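Galactan 1,3-beta-galactosidase (Phanerochaete chrysosporium, PDB 7BYS) probably releases galactose units from the ends of beta-1,3-galactan chains, pairing a family 43 glycoside hydrolase domain with a calcium-containing carbohydrate-binding module. Local coordinates at residues Asn345-Phe359 with Val392-Asn406. Sequence-based numbering, arbitrary orientation. Where two conformers were deposited one is given.
Sequences NVQSNGGSHWVALYF and VISVPVKLNLNSGEN
Strands 352-359 and 392-402 pair antiparallel at one margin of a sheet in the carbohydrate-binding module, from Ser-352 with Asn-400 to Phe-359 with Ile-393. The backbone bonds are regular, as between Leu-357 N and Val-395 O (2.8 Å). On the face bearing Trp-354 and Tyr-358, two aromatic rings receive aliphatic carbons of the partner strand in CH-pi contacts over the ring face. Lys-398 CB lies over the six-membered ring of Trp-354, 3.8 Å from its centroid, and CD continues above the same face toward the rim, while Pro-396 CB meets CE3 at 3.8 Å. With an alanine here, the aliphatic part of Lys-398 would probably lose its platform and be freer to swing, and Pro-396 CB would lose its contact with the ring. Tyr-358 takes Ser-394 CB almost centrally over its ring, 3.5 Å from the centroid; both hydroxyls reach Asp-288, each using a different carboxylate oxygen. The opposite face, with Val-355, Leu-357, Val-395, Val-397 and Leu-399, turns inward against strands 367-373 and 379-383, as expected for the jelly-roll beta-sandwich of such modules. There Phe-359, its CG set between backbone N and carbonyl carbon (chi1 66°), lies alongside Ile-393, with CZ 3.7 Å from CG1. Both segments turn a corner, at Gly-350 and Gly-351 and at Ser-403 and Gly-404, and the pairing thereby bridges the two sheets, 345-349 lying beside 405-406 in the second one. Beyond the corner Asn-406 ND2 donates to Val-346 O (3.0 Å, 164°) and to Asn-402 O, while its OD1 accepts from Asn-402 N, fixing the amide across the bend. On the other segment His-353 NE2 donates to Gly-350 O (2.8 Å), from above the carbonyl plane, and its ND1 bonds Tyr-427 O.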
loop_
_atom_site.group_PDB
_atom_site.type_symbol
_atom_site.label_atom_id
_atom_site.label_comp_id
_atom_site.label_asym_id
_atom_site.label_seq_id
_atom_site.Cartn_x
_atom_site.Cartn_y
_atom_site.Cartn_z
ATOM N N ASN A 345 -25.121 22.452 1.550
ATOM C CA ASN A 345 -24.369 23.498 0.858
ATOM C C ASN A 345 -22.976 23.023 0.455
ATOM O O ASN A 345 -21.988 23.751 0.578
ATOM C CB ASN A 345 -24.330 24.796 1.660
ATOM C CG ASN A 345 -25.708 25.383 1.849
ATOM O OD1 ASN A 345 -26.454 25.548 0.886
ATOM N ND2 ASN A 345 -26.072 25.656 3.092
ATOM N N VAL A 346 -22.899 21.778 -0.002
ATOM C CA VAL A 346 -21.683 21.266 -0.620
ATOM C C VAL A 346 -21.641 21.804 -2.048
ATOM O O VAL A 346 -22.388 21.347 -2.916
ATOM C CB VAL A 346 -21.650 19.736 -0.590
ATOM C CG1 VAL A 346 -20.367 19.216 -1.236
ATOM C CG2 VAL A 346 -21.762 19.246 0.846
ATOM N N GLN A 347 -20.766 22.781 -2.283
ATOM C CA GLN A 347 -20.682 23.440 -3.578
ATOM C C GLN A 347 -20.025 22.523 -4.603
ATOM O O GLN A 347 -19.086 21.785 -4.291
ATOM C CB GLN A 347 -19.861 24.726 -3.437
ATOM C CG GLN A 347 -19.734 25.578 -4.703
ATOM C CD GLN A 347 -18.715 25.038 -5.706
ATOM O OE1 GLN A 347 -17.726 24.400 -5.332
ATOM N NE2 GLN A 347 -18.959 25.293 -6.989
ATOM N N SER A 348 -20.509 22.589 -5.843
ATOM C CA SER A 348 -19.870 21.852 -6.921
ATOM C C SER A 348 -20.071 22.566 -8.247
ATOM O O SER A 348 -20.990 23.370 -8.413
ATOM C CB SER A 348 -20.400 20.421 -7.025
ATOM O OG SER A 348 -19.613 19.676 -7.938
ATOM N N ASN A 349 -19.181 22.257 -9.189
ATOM C CA ASN A 349 -19.351 22.587 -10.595
ATOM C C ASN A 349 -20.114 21.508 -11.346
ATOM O O ASN A 349 -20.362 21.662 -12.546
ATOM C CB ASN A 349 -17.983 22.797 -11.265
ATOM C CG ASN A 349 -16.956 21.737 -10.863
ATOM O OD1 ASN A 349 -17.305 20.680 -10.342
ATOM N ND2 ASN A 349 -15.681 22.024 -11.111
ATOM N N GLY A 350 -20.489 20.428 -10.667
ATOM C CA GLY A 350 -21.133 19.288 -11.289
ATOM C C GLY A 350 -20.141 18.184 -11.594
ATOM O O GLY A 350 -18.931 18.298 -11.371
ATOM N N GLY A 351 -20.678 17.089 -12.114
ATOM C CA GLY A 351 -19.863 15.951 -12.461
ATOM C C GLY A 351 -19.491 15.109 -11.255
ATOM O O GLY A 351 -20.040 15.239 -10.158
ATOM N N SER A 352 -18.522 14.231 -11.476
ATOM C CA SER A 352 -18.108 13.275 -10.460
ATOM C C SER A 352 -16.939 13.825 -9.654
ATOM O O SER A 352 -16.010 14.424 -10.202
ATOM C CB SER A 352 -17.726 11.950 -11.118
ATOM O OG SER A 352 -17.069 11.106 -10.198
ATOM N N HIS A 353 -16.996 13.621 -8.341
ATOM C CA HIS A 353 -15.984 14.152 -7.444
ATOM C C HIS A 353 -15.606 13.116 -6.400
ATOM O O HIS A 353 -16.474 12.463 -5.817
ATOM C CB HIS A 353 -16.491 15.421 -6.756
ATOM C CG HIS A 353 -16.631 16.573 -7.697
ATOM N ND1 HIS A 353 -15.675 17.558 -7.813
ATOM C CD2 HIS A 353 -17.597 16.873 -8.598
ATOM C CE1 HIS A 353 -16.054 18.427 -8.735
ATOM N NE2 HIS A 353 -17.215 18.032 -9.227
ATOM N N TRP A 354 -14.301 12.971 -6.175
ATOM C CA TRP A 354 -13.830 12.185 -5.046
ATOM C C TRP A 354 -14.081 12.945 -3.756
ATOM O O TRP A 354 -13.784 14.136 -3.655
ATOM C CB TRP A 354 -12.337 11.918 -5.192
ATOM C CG TRP A 354 -12.058 10.820 -6.141
ATOM C CD1 TRP A 354 -11.463 10.930 -7.366
ATOM C CD2 TRP A 354 -12.376 9.434 -5.971
ATOM N NE1 TRP A 354 -11.381 9.702 -7.960
ATOM C CE2 TRP A 354 -11.926 8.764 -7.123
ATOM C CE3 TRP A 354 -12.962 8.691 -4.941
ATOM C CZ2 TRP A 354 -12.065 7.389 -7.286
ATOM C CZ3 TRP A 354 -13.104 7.323 -5.107
ATOM C CH2 TRP A 354 -12.653 6.687 -6.265
ATOM N N VAL A 355 -14.619 12.245 -2.761
ATOM C CA VAL A 355 -14.866 12.808 -1.444
ATOM C C VAL A 355 -14.176 11.920 -0.415
ATOM O O VAL A 355 -14.396 10.706 -0.390
ATOM C CB VAL A 355 -16.378 12.921 -1.163
ATOM C CG1 VAL A 355 -16.624 13.551 0.194
ATOM C CG2 VAL A 355 -17.077 13.730 -2.276
ATOM N N ALA A 356 -13.339 12.521 0.413
ATOM C CA ALA A 356 -12.667 11.796 1.480
ATOM C C ALA A 356 -13.483 11.907 2.761
ATOM O O ALA A 356 -13.814 13.011 3.202
ATOM C CB ALA A 356 -11.263 12.354 1.710
ATOM N N LEU A 357 -13.792 10.766 3.358
ATOM C CA LEU A 357 -14.532 10.707 4.613
ATOM C C LEU A 357 -13.534 10.478 5.744
ATOM O O LEU A 357 -12.873 9.435 5.787
ATOM C CB LEU A 357 -15.574 9.589 4.580
ATOM C CG LEU A 357 -16.458 9.458 3.337
ATOM C CD1 LEU A 357 -17.445 8.303 3.512
ATOM C CD2 LEU A 357 -17.174 10.756 3.038
ATOM N N TYR A 358 -13.408 11.464 6.634
ATOM C CA TYR A 358 -12.521 11.371 7.791
ATOM C C TYR A 358 -13.333 10.881 8.983
ATOM O O TYR A 358 -14.322 11.511 9.373
ATOM C CB TYR A 358 -11.885 12.725 8.091
ATOM C CG TYR A 358 -10.781 13.087 7.134
ATOM C CD1 TYR A 358 -11.054 13.424 5.807
ATOM C CD2 TYR A 358 -9.460 13.095 7.559
ATOM C CE1 TYR A 358 -10.018 13.732 4.923
ATOM C CE2 TYR A 358 -8.431 13.409 6.689
ATOM C CZ TYR A 358 -8.722 13.715 5.381
ATOM O OH TYR A 358 -7.675 14.024 4.538
ATOM N N PHE A 359 -12.928 9.756 9.558
ATOM C CA PHE A 359 -13.722 9.104 10.589
ATOM C C PHE A 359 -12.786 8.472 11.613
ATOM O O PHE A 359 -11.598 8.258 11.352
ATOM C CB PHE A 359 -14.606 8.006 9.968
ATOM C CG PHE A 359 -13.801 6.870 9.410
ATOM C CD1 PHE A 359 -13.459 5.792 10.211
ATOM C CD2 PHE A 359 -13.313 6.927 8.108
ATOM C CE1 PHE A 359 -12.678 4.769 9.715
ATOM C CE2 PHE A 359 -12.533 5.904 7.603
ATOM C CZ PHE A 359 -12.212 4.826 8.411
ATOM N N VAL A 392 -8.159 9.380 13.678
ATOM C CA VAL A 392 -8.922 9.613 12.453
ATOM C C VAL A 392 -8.077 9.190 11.256
ATOM O O VAL A 392 -6.884 9.522 11.174
ATOM C CB VAL A 392 -9.351 11.086 12.351
ATOM C CG1 VAL A 392 -9.924 11.406 10.955
ATOM C CG2 VAL A 392 -10.363 11.388 13.452
ATOM N N ILE A 393 -8.680 8.422 10.349
ATOM C CA ILE A 393 -8.142 8.196 9.016
ATOM C C ILE A 393 -9.234 8.529 8.009
ATOM O O ILE A 393 -10.361 8.831 8.385
ATOM C CB ILE A 393 -7.595 6.768 8.819
ATOM C CG1 ILE A 393 -8.713 5.733 8.966
ATOM C CG2 ILE A 393 -6.414 6.485 9.778
ATOM C CD1 ILE A 393 -8.319 4.307 8.565
ATOM N N SER A 394 -8.904 8.468 6.722
ATOM C CA SER A 394 -9.890 8.785 5.697
ATOM C C SER A 394 -10.003 7.668 4.673
ATOM O O SER A 394 -9.026 6.973 4.379
ATOM C CB SER A 394 -9.584 10.121 5.005
ATOM O OG SER A 394 -8.415 10.003 4.203
ATOM N N VAL A 395 -11.207 7.523 4.123
ATOM C CA VAL A 395 -11.444 6.634 2.988
ATOM C C VAL A 395 -12.212 7.391 1.914
ATOM O O VAL A 395 -13.013 8.279 2.240
ATOM C CB VAL A 395 -12.197 5.352 3.388
ATOM C CG1 VAL A 395 -11.348 4.475 4.296
ATOM C CG2 VAL A 395 -13.544 5.684 4.037
ATOM N N PRO A 396 -12.029 7.054 0.645
ATOM C CA PRO A 396 -12.630 7.848 -0.433
ATOM C C PRO A 396 -13.887 7.224 -1.007
ATOM O O PRO A 396 -14.060 5.994 -1.015
ATOM C CB PRO A 396 -11.529 7.846 -1.494
ATOM C CG PRO A 396 -10.933 6.469 -1.356
ATOM C CD PRO A 396 -10.956 6.173 0.138
ATOM N N VAL A 397 -14.763 8.087 -1.514
ATOM C CA VAL A 397 -15.941 7.673 -2.269
ATOM C C VAL A 397 -16.155 8.669 -3.402
ATOM O O VAL A 397 -15.989 9.879 -3.219
ATOM C CB VAL A 397 -17.185 7.505 -1.362
ATOM C CG1 VAL A 397 -17.592 8.827 -0.721
ATOM C CG2 VAL A 397 -18.345 6.898 -2.150
ATOM N N LYS A 398 -16.484 8.152 -4.587
ATOM C CA LYS A 398 -16.700 8.981 -5.768
ATOM C C LYS A 398 -18.189 9.291 -5.883
ATOM O O LYS A 398 -19.005 8.377 -6.032
ATOM C CB LYS A 398 -16.209 8.263 -7.022
ATOM C CG LYS A 398 -15.899 9.216 -8.175
ATOM C CD LYS A 398 -15.075 8.527 -9.263
ATOM C CE LYS A 398 -15.791 7.292 -9.777
ATOM N NZ LYS A 398 -14.897 6.097 -9.799
ATOM N N LEU A 399 -18.538 10.574 -5.801
ATOM C CA LEU A 399 -19.934 10.996 -5.765
ATOM C C LEU A 399 -20.262 11.884 -6.958
ATOM O O LEU A 399 -19.478 12.762 -7.328
ATOM C CB LEU A 399 -20.235 11.765 -4.474
ATOM C CG LEU A 399 -20.012 10.990 -3.170
ATOM C CD1 LEU A 399 -20.343 11.843 -1.967
ATOM C CD2 LEU A 399 -20.824 9.701 -3.154
ATOM N N ASN A 400 -21.449 11.673 -7.532
ATOM C CA ASN A 400 -21.965 12.528 -8.597
ATOM C C ASN A 400 -22.723 13.691 -7.970
ATOM O O ASN A 400 -23.752 13.487 -7.318
ATOM C CB ASN A 400 -22.887 11.736 -9.519
ATOM C CG ASN A 400 -22.123 10.851 -10.485
ATOM O OD1 ASN A 400 -21.031 11.202 -10.933
ATOM N ND2 ASN A 400 -22.685 9.690 -10.797
ATOM N N LEU A 401 -22.219 14.904 -8.170
ATOM C CA LEU A 401 -22.792 16.116 -7.610
ATOM C C LEU A 401 -23.373 16.977 -8.724
ATOM O O LEU A 401 -23.070 16.794 -9.907
ATOM C CB LEU A 401 -21.735 16.917 -6.842
ATOM C CG LEU A 401 -20.952 16.177 -5.752
ATOM C CD1 LEU A 401 -19.872 17.066 -5.170
ATOM C CD2 LEU A 401 -21.926 15.732 -4.672
ATOM N N ASN A 402 -24.223 17.918 -8.332
ATOM C CA ASN A 402 -24.815 18.862 -9.269
ATOM C C ASN A 402 -24.117 20.210 -9.158
ATOM O O ASN A 402 -23.524 20.545 -8.133
ATOM C CB ASN A 402 -26.310 19.045 -8.991
ATOM C CG ASN A 402 -27.098 17.773 -9.185
ATOM O OD1 ASN A 402 -26.774 16.953 -10.044
ATOM N ND2 ASN A 402 -28.143 17.599 -8.383
ATOM N N SER A 403 -24.196 20.990 -10.235
ATOM C CA SER A 403 -23.715 22.361 -10.161
ATOM C C SER A 403 -24.536 23.136 -9.139
ATOM O O SER A 403 -25.765 23.023 -9.088
ATOM C CB SER A 403 -23.807 23.034 -11.530
ATOM O OG SER A 403 -23.025 24.216 -11.553
ATOM N N GLY A 404 -23.851 23.913 -8.309
ATOM C CA GLY A 404 -24.520 24.615 -7.237
ATOM C C GLY A 404 -24.377 23.899 -5.910
ATOM O O GLY A 404 -23.321 23.332 -5.612
ATOM N N GLU A 405 -25.435 23.913 -5.108
ATOM C CA GLU A 405 -25.383 23.347 -3.770
ATOM C C GLU A 405 -25.890 21.913 -3.776
ATOM O O GLU A 405 -26.788 21.550 -4.538
ATOM C CB GLU A 405 -26.202 24.191 -2.794
ATOM C CG GLU A 405 -25.866 25.680 -2.828
ATOM C CD GLU A 405 -24.554 26.024 -2.132
ATOM O OE1 GLU A 405 -23.719 25.119 -1.910
ATOM O OE2 GLU A 405 -24.355 27.212 -1.799
ATOM N N ASN A 406 -25.289 21.098 -2.916
ATOM C CA ASN A 406 -25.629 19.693 -2.799
ATOM C C ASN A 406 -25.724 19.340 -1.327
ATOM O O ASN A 406 -25.159 20.021 -0.471
ATOM C CB ASN A 406 -24.535 18.813 -3.411
ATOM C CG ASN A 406 -24.414 18.994 -4.905
ATOM O OD1 ASN A 406 -25.029 18.263 -5.674
ATOM N ND2 ASN A 406 -23.610 19.967 -5.323
HETATM O O HOH W 1 -19.028 9.076 -10.378
#